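Local coordinates for RNA-dependent RNA polymerase (Farallon virus, PDB 6DX5), which provides, through this N-terminal viral OTU domain, a cysteine protease that probably removes ubiquitin, while the full-length protein probably acts as an RNA-directed RNA polymerase, at residues 142-147 with 153-158; 7-10 with 14-17; 63-68 with 112-117; 37-42 with 54-59. All coordinates share one frame; numbering follows the deposited sequence.

Interaction 1 of 4, residues 142-147 with 153-158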
# COMPACT_ATOMS: atom_id res chain seq x y z
N ILE A 142 2.39 -10.73 5.03
CA ILE A 142 2.78 -9.65 5.94
C ILE A 142 1.58 -9.34 6.81
O ILE A 142 0.54 -8.89 6.32
CB ILE A 142 3.22 -8.38 5.20
CG1 ILE A 142 4.25 -8.67 4.09
CG2 ILE A 142 3.77 -7.37 6.24
CD1 ILE A 142 5.58 -8.96 4.60
N TRP A 143 1.69 -9.57 8.11
CA TRP A 143 0.60 -9.29 9.04
C TRP A 143 0.94 -7.98 9.75
O TRP A 143 1.93 -7.90 10.48
CB TRP A 143 0.44 -10.42 10.07
CG TRP A 143 0.19 -11.79 9.53
CD1 TRP A 143 1.13 -12.66 9.07
CD2 TRP A 143 -1.09 -12.42 9.34
NE1 TRP A 143 0.52 -13.82 8.63
CE2 TRP A 143 -0.84 -13.68 8.78
CE3 TRP A 143 -2.41 -12.03 9.61
CZ2 TRP A 143 -1.87 -14.59 8.46
CZ3 TRP A 143 -3.45 -12.94 9.31
CH2 TRP A 143 -3.17 -14.18 8.71
N ASN A 144 0.13 -6.96 9.53
CA ASN A 144 0.34 -5.69 10.20
C ASN A 144 -0.44 -5.72 11.51
O ASN A 144 -1.68 -5.87 11.50
CB ASN A 144 -0.12 -4.53 9.31
CG ASN A 144 0.55 -4.54 7.95
OD1 ASN A 144 -0.08 -4.88 6.93
ND2 ASN A 144 1.83 -4.27 7.93
N VAL A 145 0.24 -5.53 12.62
CA VAL A 145 -0.43 -5.65 13.91
C VAL A 145 -0.25 -4.38 14.72
O VAL A 145 0.65 -3.56 14.47
CB VAL A 145 0.12 -6.85 14.67
CG1 VAL A 145 -0.07 -8.11 13.85
CG2 VAL A 145 1.60 -6.57 15.02
N ASN A 146 -1.11 -4.22 15.73
CA ASN A 146 -0.91 -3.11 16.63
C ASN A 146 0.01 -3.61 17.74
O ASN A 146 0.58 -4.70 17.65
CB ASN A 146 -2.24 -2.55 17.13
CG ASN A 146 -3.06 -3.59 17.79
OD1 ASN A 146 -2.59 -4.71 17.96
ND2 ASN A 146 -4.29 -3.25 18.15
N THR A 147 0.16 -2.83 18.80
CA THR A 147 1.22 -3.15 19.73
C THR A 147 0.87 -4.31 20.66
O THR A 147 1.79 -4.88 21.26
CB THR A 147 1.59 -1.90 20.53
OG1 THR A 147 0.41 -1.40 21.17
CG2 THR A 147 2.13 -0.80 19.55
N ASP A 153 -4.44 -5.39 9.34
CA ASP A 153 -4.77 -5.96 8.04
C ASP A 153 -3.57 -6.80 7.61
O ASP A 153 -2.56 -6.88 8.32
CB ASP A 153 -5.13 -4.89 7.00
CG ASP A 153 -4.13 -3.74 6.97
OD1 ASP A 153 -4.53 -2.57 7.23
OD2 ASP A 153 -2.94 -4.03 6.70
N VAL A 154 -3.71 -7.47 6.46
CA VAL A 154 -2.70 -8.44 6.05
C VAL A 154 -2.66 -8.47 4.53
O VAL A 154 -3.70 -8.38 3.89
CB VAL A 154 -3.00 -9.82 6.67
CG1 VAL A 154 -4.38 -10.24 6.36
CG2 VAL A 154 -2.00 -10.85 6.20
N GLN A 155 -1.44 -8.53 3.97
CA GLN A 155 -1.17 -8.70 2.55
C GLN A 155 -0.39 -9.99 2.35
O GLN A 155 0.34 -10.46 3.24
CB GLN A 155 -0.34 -7.56 1.97
CG GLN A 155 -0.86 -6.20 2.19
CD GLN A 155 -0.11 -5.48 3.32
OE1 GLN A 155 1.13 -5.22 3.24
NE2 GLN A 155 -0.86 -5.17 4.39
N LYS A 156 -0.51 -10.51 1.13
CA LYS A 156 0.08 -11.78 0.74
C LYS A 156 0.63 -11.62 -0.68
O LYS A 156 -0.12 -11.26 -1.59
CB LYS A 156 -0.99 -12.87 0.82
CG LYS A 156 -0.69 -14.29 0.36
CD LYS A 156 -1.87 -15.15 0.84
CE LYS A 156 -2.70 -15.82 -0.26
NZ LYS A 156 -1.92 -16.33 -1.40
N PHE A 157 1.93 -11.81 -0.86
CA PHE A 157 2.53 -11.88 -2.18
C PHE A 157 2.62 -13.34 -2.53
O PHE A 157 3.29 -14.10 -1.82
CB PHE A 157 3.91 -11.24 -2.18
CG PHE A 157 3.90 -9.78 -1.85
CD1 PHE A 157 3.84 -8.85 -2.88
CD2 PHE A 157 4.00 -9.33 -0.55
CE1 PHE A 157 3.86 -7.49 -2.62
CE2 PHE A 157 4.01 -7.95 -0.29
CZ PHE A 157 3.95 -7.05 -1.34
N GLY A 158 1.94 -13.75 -3.60
CA GLY A 158 1.89 -15.15 -3.96
C GLY A 158 0.51 -15.74 -3.72
O GLY A 158 -0.34 -15.15 -3.06
O HOH W 1 2.86 -3.64 5.44

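Interaction 2 of 4, residues 7-10 with 14-17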
# COMPACT_ATOMS: atom_id res chain seq x y z
N GLN A 7 -8.53 -10.97 -1.50
CA GLN A 7 -8.94 -10.10 -2.60
C GLN A 7 -7.70 -9.71 -3.40
O GLN A 7 -6.70 -9.28 -2.81
CB GLN A 7 -9.64 -8.83 -2.10
CG GLN A 7 -10.93 -9.11 -1.32
CD GLN A 7 -12.02 -9.72 -2.19
OE1 GLN A 7 -12.57 -9.07 -3.09
NE2 GLN A 7 -12.33 -11.00 -1.93
N LEU A 8 -7.76 -9.86 -4.73
CA LEU A 8 -6.65 -9.40 -5.54
C LEU A 8 -6.49 -7.90 -5.35
O LEU A 8 -7.46 -7.14 -5.28
CB LEU A 8 -6.82 -9.76 -7.02
CG LEU A 8 -5.52 -9.70 -7.84
CD1 LEU A 8 -4.59 -10.91 -7.65
CD2 LEU A 8 -5.83 -9.55 -9.28
N PHE A 9 -5.26 -7.47 -5.24
CA PHE A 9 -4.95 -6.11 -4.84
C PHE A 9 -3.86 -5.52 -5.72
O PHE A 9 -3.67 -4.30 -5.72
CB PHE A 9 -4.53 -6.16 -3.37
CG PHE A 9 -4.18 -4.85 -2.76
CD1 PHE A 9 -5.14 -3.88 -2.56
CD2 PHE A 9 -2.90 -4.63 -2.28
CE1 PHE A 9 -4.81 -2.67 -1.94
CE2 PHE A 9 -2.55 -3.45 -1.67
CZ PHE A 9 -3.51 -2.46 -1.50
N GLY A 10 -3.15 -6.34 -6.47
CA GLY A 10 -2.08 -5.90 -7.34
C GLY A 10 -1.55 -7.16 -8.01
O GLY A 10 -2.02 -8.27 -7.73
N TYR A 14 -2.35 -9.94 -2.75
CA TYR A 14 -3.67 -10.15 -2.17
C TYR A 14 -3.76 -9.47 -0.82
O TYR A 14 -2.76 -9.25 -0.13
CB TYR A 14 -4.01 -11.66 -1.99
CG TYR A 14 -3.95 -12.41 -3.29
CD1 TYR A 14 -2.73 -12.85 -3.78
CD2 TYR A 14 -5.11 -12.66 -4.04
CE1 TYR A 14 -2.65 -13.52 -4.97
CE2 TYR A 14 -5.05 -13.32 -5.24
CZ TYR A 14 -3.81 -13.73 -5.72
OH TYR A 14 -3.70 -14.39 -6.92
N THR A 15 -4.98 -9.14 -0.45
CA THR A 15 -5.25 -8.54 0.83
C THR A 15 -6.48 -9.23 1.41
O THR A 15 -7.23 -9.92 0.71
CB THR A 15 -5.46 -7.02 0.70
OG1 THR A 15 -5.72 -6.46 1.99
CG2 THR A 15 -6.63 -6.71 -0.26
N SER A 16 -6.65 -9.05 2.72
CA SER A 16 -7.75 -9.63 3.44
C SER A 16 -8.00 -8.81 4.71
O SER A 16 -7.07 -8.25 5.31
CB SER A 16 -7.47 -11.10 3.77
OG SER A 16 -8.66 -11.71 4.25
N MET A 17 -9.27 -8.75 5.10
CA MET A 17 -9.65 -8.10 6.34
C MET A 17 -10.00 -9.10 7.42
O MET A 17 -10.72 -8.78 8.37
CB MET A 17 -10.81 -7.12 6.08
CG MET A 17 -11.67 -7.41 4.85
SD MET A 17 -12.75 -6.00 4.44
CE MET A 17 -11.61 -4.92 3.58

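Interaction 3 of 4, residues 63-68 with 112-117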
# COMPACT_ATOMS: atom_id res chain seq x y z
N TYR A 63 17.16 -9.89 -8.47
CA TYR A 63 15.88 -10.04 -9.14
C TYR A 63 15.42 -8.72 -9.76
O TYR A 63 14.92 -8.70 -10.90
CB TYR A 63 14.82 -10.59 -8.16
CG TYR A 63 13.46 -10.69 -8.80
CD1 TYR A 63 12.53 -9.63 -8.67
CD2 TYR A 63 13.13 -11.77 -9.59
CE1 TYR A 63 11.29 -9.67 -9.31
CE2 TYR A 63 11.89 -11.83 -10.24
CZ TYR A 63 10.97 -10.77 -10.07
OH TYR A 63 9.73 -10.82 -10.72
N ALA A 64 15.53 -7.62 -9.01
CA ALA A 64 15.08 -6.34 -9.56
C ALA A 64 15.89 -5.91 -10.79
O ALA A 64 15.32 -5.38 -11.75
CB ALA A 64 15.16 -5.26 -8.49
N ARG A 65 17.21 -6.15 -10.81
CA ARG A 65 18.04 -5.81 -11.97
C ARG A 65 17.54 -6.53 -13.22
O ARG A 65 17.57 -5.98 -14.33
CB ARG A 65 19.51 -6.18 -11.74
CG ARG A 65 20.24 -5.33 -10.71
CD ARG A 65 21.78 -5.56 -10.66
NE ARG A 65 22.34 -4.94 -9.46
CZ ARG A 65 22.47 -5.57 -8.28
NH1 ARG A 65 22.13 -6.86 -8.16
NH2 ARG A 65 22.97 -4.92 -7.22
N GLN A 66 17.10 -7.75 -13.06
CA GLN A 66 16.72 -8.58 -14.19
C GLN A 66 15.23 -8.47 -14.54
O GLN A 66 14.87 -8.74 -15.69
CB GLN A 66 17.11 -10.02 -13.83
CG GLN A 66 17.22 -10.95 -14.93
CD GLN A 66 18.06 -10.40 -16.07
OE1 GLN A 66 17.76 -10.70 -17.22
NE2 GLN A 66 19.12 -9.63 -15.75
N HIS A 67 14.38 -8.07 -13.60
CA HIS A 67 12.93 -8.10 -13.76
C HIS A 67 12.30 -6.80 -13.34
O HIS A 67 11.24 -6.78 -12.70
CB HIS A 67 12.31 -9.26 -12.99
CG HIS A 67 12.89 -10.58 -13.36
ND1 HIS A 67 12.29 -11.43 -14.26
CD2 HIS A 67 14.02 -11.20 -12.95
CE1 HIS A 67 13.02 -12.52 -14.38
NE2 HIS A 67 14.08 -12.41 -13.61
N TRP A 68 12.95 -5.70 -13.68
CA TRP A 68 12.54 -4.41 -13.16
C TRP A 68 11.06 -4.17 -13.43
O TRP A 68 10.34 -3.67 -12.57
CB TRP A 68 13.42 -3.30 -13.75
CG TRP A 68 13.06 -1.91 -13.23
CD1 TRP A 68 12.80 -0.80 -13.99
CD2 TRP A 68 12.93 -1.51 -11.85
NE1 TRP A 68 12.53 0.27 -13.17
CE2 TRP A 68 12.60 -0.14 -11.86
CE3 TRP A 68 13.08 -2.18 -10.62
CZ2 TRP A 68 12.41 0.60 -10.66
CZ3 TRP A 68 12.88 -1.45 -9.41
CH2 TRP A 68 12.55 -0.08 -9.46
N LEU A 112 18.05 4.46 -9.95
CA LEU A 112 17.72 5.18 -8.73
C LEU A 112 17.37 4.22 -7.59
O LEU A 112 17.83 4.40 -6.46
CB LEU A 112 16.58 6.16 -8.98
CG LEU A 112 16.88 7.32 -9.96
CD1 LEU A 112 15.61 8.09 -10.29
CD2 LEU A 112 17.95 8.26 -9.44
N TYR A 113 16.57 3.19 -7.88
CA TYR A 113 16.23 2.21 -6.86
C TYR A 113 17.49 1.58 -6.28
O TYR A 113 17.66 1.53 -5.06
CB TYR A 113 15.29 1.13 -7.42
CG TYR A 113 15.15 -0.07 -6.48
CD1 TYR A 113 14.41 0.03 -5.30
CD2 TYR A 113 15.79 -1.27 -6.74
CE1 TYR A 113 14.32 -1.03 -4.42
CE2 TYR A 113 15.70 -2.34 -5.86
CZ TYR A 113 14.94 -2.21 -4.72
OH TYR A 113 14.85 -3.25 -3.85
N LEU A 114 18.38 1.08 -7.15
CA LEU A 114 19.60 0.44 -6.69
C LEU A 114 20.47 1.40 -5.87
O LEU A 114 21.11 0.98 -4.90
CB LEU A 114 20.40 -0.10 -7.88
CG LEU A 114 19.64 -1.20 -8.60
CD1 LEU A 114 20.37 -1.64 -9.82
CD2 LEU A 114 19.45 -2.34 -7.58
N GLU A 115 20.52 2.68 -6.25
CA GLU A 115 21.32 3.64 -5.46
C GLU A 115 20.83 3.72 -4.02
O GLU A 115 21.65 3.79 -3.09
CB GLU A 115 21.29 5.03 -6.10
CG GLU A 115 22.27 5.18 -7.26
CD GLU A 115 22.21 6.55 -7.96
OE1 GLU A 115 21.88 7.56 -7.30
OE2 GLU A 115 22.50 6.59 -9.18
N ASP A 116 19.51 3.71 -3.79
CA ASP A 116 19.01 3.68 -2.42
C ASP A 116 19.19 2.30 -1.82
O ASP A 116 19.69 2.17 -0.69
CB ASP A 116 17.54 4.07 -2.35
CG ASP A 116 17.30 5.57 -2.54
OD1 ASP A 116 18.26 6.38 -2.54
OD2 ASP A 116 16.10 5.92 -2.70
N ALA A 117 18.79 1.26 -2.55
CA ALA A 117 18.65 -0.06 -1.95
C ALA A 117 19.99 -0.66 -1.58
O ALA A 117 20.08 -1.41 -0.60
CB ALA A 117 17.89 -0.99 -2.88

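Interaction 4 of 4, residues 37-42 with 54-59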
# COMPACT_ATOMS: atom_id res chain seq x y z
N CYS A 37 15.74 -5.73 9.28
CA CYS A 37 14.89 -6.70 9.97
C CYS A 37 13.95 -7.46 9.02
O CYS A 37 13.69 -8.65 9.26
CB CYS A 37 14.08 -6.02 11.10
SG CYS A 37 13.02 -4.56 10.56
N PHE A 38 13.44 -6.82 7.94
CA PHE A 38 12.66 -7.60 6.97
C PHE A 38 13.51 -8.71 6.37
O PHE A 38 13.09 -9.88 6.33
CB PHE A 38 12.08 -6.75 5.83
CG PHE A 38 11.41 -7.62 4.78
CD1 PHE A 38 12.06 -7.96 3.59
CD2 PHE A 38 10.18 -8.20 5.03
CE1 PHE A 38 11.46 -8.82 2.67
CE2 PHE A 38 9.57 -9.06 4.09
CZ PHE A 38 10.23 -9.38 2.95
N PHE A 39 14.71 -8.37 5.89
CA PHE A 39 15.57 -9.41 5.33
C PHE A 39 15.87 -10.48 6.37
O PHE A 39 15.91 -11.67 6.04
CB PHE A 39 16.86 -8.79 4.76
CG PHE A 39 16.61 -7.76 3.68
CD1 PHE A 39 15.79 -8.06 2.59
CD2 PHE A 39 17.16 -6.48 3.78
CE1 PHE A 39 15.54 -7.10 1.57
CE2 PHE A 39 16.92 -5.51 2.78
CZ PHE A 39 16.10 -5.83 1.66
N ARG A 40 16.09 -10.06 7.64
CA ARG A 40 16.41 -11.01 8.72
C ARG A 40 15.23 -11.92 9.04
O ARG A 40 15.40 -13.14 9.28
CB ARG A 40 16.81 -10.27 9.99
CG ARG A 40 18.16 -9.56 9.89
CD ARG A 40 18.45 -8.71 11.16
NE ARG A 40 19.82 -8.24 11.10
CZ ARG A 40 20.84 -8.98 11.52
NH1 ARG A 40 20.60 -10.17 12.10
NH2 ARG A 40 22.08 -8.53 11.39
N ALA A 41 14.03 -11.35 9.08
CA ALA A 41 12.83 -12.16 9.29
C ALA A 41 12.68 -13.19 8.18
O ALA A 41 12.54 -14.39 8.43
CB ALA A 41 11.59 -11.25 9.38
N PHE A 42 12.82 -12.75 6.93
CA PHE A 42 12.65 -13.74 5.87
C PHE A 42 13.80 -14.74 5.90
O PHE A 42 13.58 -15.95 5.81
CB PHE A 42 12.50 -13.04 4.48
CG PHE A 42 12.19 -14.01 3.38
CD1 PHE A 42 10.91 -14.49 3.19
CD2 PHE A 42 13.21 -14.49 2.57
CE1 PHE A 42 10.63 -15.41 2.18
CE2 PHE A 42 12.95 -15.43 1.56
CZ PHE A 42 11.65 -15.89 1.36
N ASP A 54 21.75 -11.08 4.18
CA ASP A 54 22.47 -10.41 3.10
C ASP A 54 22.28 -11.15 1.79
O ASP A 54 22.20 -10.51 0.72
CB ASP A 54 23.98 -10.28 3.43
CG ASP A 54 24.63 -11.62 3.93
OD1 ASP A 54 23.91 -12.63 4.17
OD2 ASP A 54 25.88 -11.66 4.09
N THR A 55 22.24 -12.49 1.84
CA THR A 55 21.89 -13.28 0.66
C THR A 55 20.44 -13.02 0.25
O THR A 55 20.12 -12.95 -0.94
CB THR A 55 22.12 -14.74 0.98
OG1 THR A 55 23.49 -14.90 1.36
CG2 THR A 55 21.76 -15.67 -0.19
N VAL A 56 19.56 -12.84 1.23
CA VAL A 56 18.18 -12.50 0.92
C VAL A 56 18.13 -11.13 0.25
O VAL A 56 17.46 -10.93 -0.77
CB VAL A 56 17.33 -12.53 2.22
CG1 VAL A 56 15.96 -11.90 1.94
CG2 VAL A 56 17.18 -13.98 2.71
N LYS A 57 18.84 -10.14 0.82
CA LYS A 57 18.87 -8.84 0.20
C LYS A 57 19.43 -8.94 -1.24
O LYS A 57 18.86 -8.38 -2.18
CB LYS A 57 19.73 -7.91 1.03
CG LYS A 57 19.81 -6.47 0.47
CD LYS A 57 20.50 -5.50 1.50
CE LYS A 57 20.55 -4.05 0.89
NZ LYS A 57 21.33 -3.02 1.65
N GLY A 58 20.56 -9.64 -1.40
CA GLY A 58 21.17 -9.81 -2.72
C GLY A 58 20.21 -10.49 -3.69
O GLY A 58 20.18 -10.15 -4.87
N THR A 59 19.39 -11.41 -3.19
CA THR A 59 18.40 -12.06 -4.04
C THR A 59 17.38 -11.06 -4.54
O THR A 59 17.09 -11.00 -5.74
CB THR A 59 17.75 -13.20 -3.28
OG1 THR A 59 18.80 -14.11 -2.91
CG2 THR A 59 16.67 -13.93 -4.13

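Interaction 1 of 4, residues 142-147 with 153-158
Ile142, Trp143 and Asn144 pair with Gln155, Val154 and Asp153 in a beta hairpin, two antiparallel strands of the mixed sheet of the OTU domain. Ile142 N donates to Gln155 O at 2.7 Å and Gln155 N returns a bond to Ile142 O. Asn144 N bonds to Asp153 O, leaving Trp143 and Val154 as the non-hydrogen-bonded pair between. On the face of these two, Val154 CG2 rests 3.8 Å from the centroid of the Trp143 six-membered ring, a CH-pi contact. Val154 presents this methyl because CG2 is anti to the backbone N; a beta-branched residue thus suits both strand and ring. Trp143 NE1 bonds to Asn167 OD1, which helps to hold the indole in this orientation.

On the other face Asn144, Asp153 and Gln155 form a polar cluster beside Ile142. Asp153 OD2 lies 3.0 Å from Asn144 OD1, a probably unfavourable pair of acceptors; the salt bridge from Asp153 OD1 to Arg170 of the second subunit may offset it. A water accepts from Asn144 ND2 and donates to Gln155 OE1. Probably compensating too is the hydrogen bond from Gln155 NE2 to Asn144 OD1, 2.7 Å long and somewhat bent (143° at the hydrogen).

Interaction 2 of 4, residues 7-10 with 14-17
Gln7 and Thr15 exchange two backbone hydrogen bonds: Gln7 N donates to Thr15 O at 2.8 Å, almost straight at 175°, and Thr15 N donates to Gln7 O at 2.9 Å. The same Gln7 O also receives a CA-H...O contact from Tyr14 CA, so one carbonyl oxygen is met by two neighbouring residues of the opposing strand. Thr15 OG1 bonds weakly to Val154 O, while backbone bonds from Tyr14 and Ser16 to Lys156 and Val154 tie strand 13-16 into the rest of the sheet.

These bonds build the beta hairpin that forms one border of the OTU sheet within this chain, with strand 7-10 outermost. The antiparallel register is broken toward the turn by a classic beta bulge, in which Phe9 and Gly10 both face Leu13. Gly10 has phi near 180°, more easily adopted by glycine, which probably suits it to the bulge.

Leu8, whose CG is anti to its backbone N (chi1 -162°), sends CD1 to the far part of the phenol, 3.4 Å from Tyr14 CE2 and 3.5 Å from Tyr14 CZ. On the face of the sheet that carries Gln7 and Thr15, Thr15 CG2 lies against Phe9, 3.8 Å from Phe9 CB. Leu8 packs in addition on Arg81 of the second subunit, and the Phe9 side chain comes within about 3 Å of a bound DTT molecule, probably from the crystallisation liquor.

Interaction 3 of 4, residues 63-68 with 112-117
The end of helix 53-66 and the residues after it meet helix 103-117 in the helical part of the OTU domain, with Arg65 and Leu114 bringing their CA atoms to 8.3 Å, the nearest pair. Ala64 is small enough to let the Tyr113 ring come close: its CB lies 4.0 Å from Tyr113 CE2. Trp68, just past the helix end, reaches the same tyrosine from another direction. Its CH2 is 3.6 Å from Tyr113 CB and its CZ3 passes near CG and CD2; the two rings lie 29° from parallel but are slid apart, centroids 5.6 Å distant, so they overlap little. With its CG anti to the backbone N (chi1 168°), Tyr113 carries its ring toward Ala64 and Trp68.

On the more exposed side, the extended chain of Arg65 runs across Leu114, Arg65 CG to Leu114 CD1 at 3.8 Å, and Leu114 CD2 lies over one face of the guanidinium. No polar bond joins the segments; the contacts are apolar and aromatic, with a methyl over the guanidinium. Shape and dispersion therefore join the helices, while bonds of Trp68 NE1 to Asn79 OD1 and Tyr113 OH to Glu128 OE1 anchor the polar ends of the side chains.

Interaction 4 of 4, residues 37-42 with 54-59
Segments 37-42 and 54-59, of helices 37-47 and 53-66, cross at a steep 107°, their axes 8.6 Å apart at closest approach, with Phe39 and Val56 the nearest pair of CA atoms at 6.0 Å. Phe39 contributes the largest share of the contact. Its ring is covered on one face by Lys57, whose CB stands 3.9 Å from the ring centroid and 6° off the normal, a CH-pi contact placed over the centre. Chi1 of Lys57 (-178°) puts CG anti to the backbone N, and the later torsions, all near anti, keep the chain straight past the ring, Lys57 CD lying 3.8 Å from Phe39 CE2. A long aliphatic chain with a polar tip suits this place: the methylenes cover the aromatic ring, and NZ continues to the carbonyls Ala117 O and Lys119 O, to which it bonds weakly.

Val56 enters between the two phenylalanines of segment 37-42. Its CG1 meets Phe42 CD2 at 3.8 Å and Phe39 CD1 at 3.9 Å. The two rings, about one helical turn apart, thus share a single branched side chain. Leu132 and Leu136 of helix 126-136 pack on Val56 and Phe42, extending the hydrophobic cluster.

Both helices are part of the OTU-like cysteine protease fold, and helix 37-47 starts at Cys37, probably the nucleophile, as in other OTU proteases.

In the fold
Along the chain the contacts come in the order 2, 4, 3, 1, each closing before the next opens. Interactions 1 and 2 lie 11 Å apart, centre to centre, as neighbouring hairpins of one mixed sheet: strand 13-16 pairs with strand 151-157, and both hairpins touch the second subunit. Interactions 3 and 4 share helix 53-66, interaction 4 near its start and interaction 3 at its end, with centres 15 Å apart. One place where sheet and helices meet is Ile142 CD1 on Phe38 CE2, 4.0 Å apart, although interactions 1 and 4 are on opposite sides of the chain's centre. Sheet and helices together form the OTU protease domain at the N terminus of the large polymerase protein.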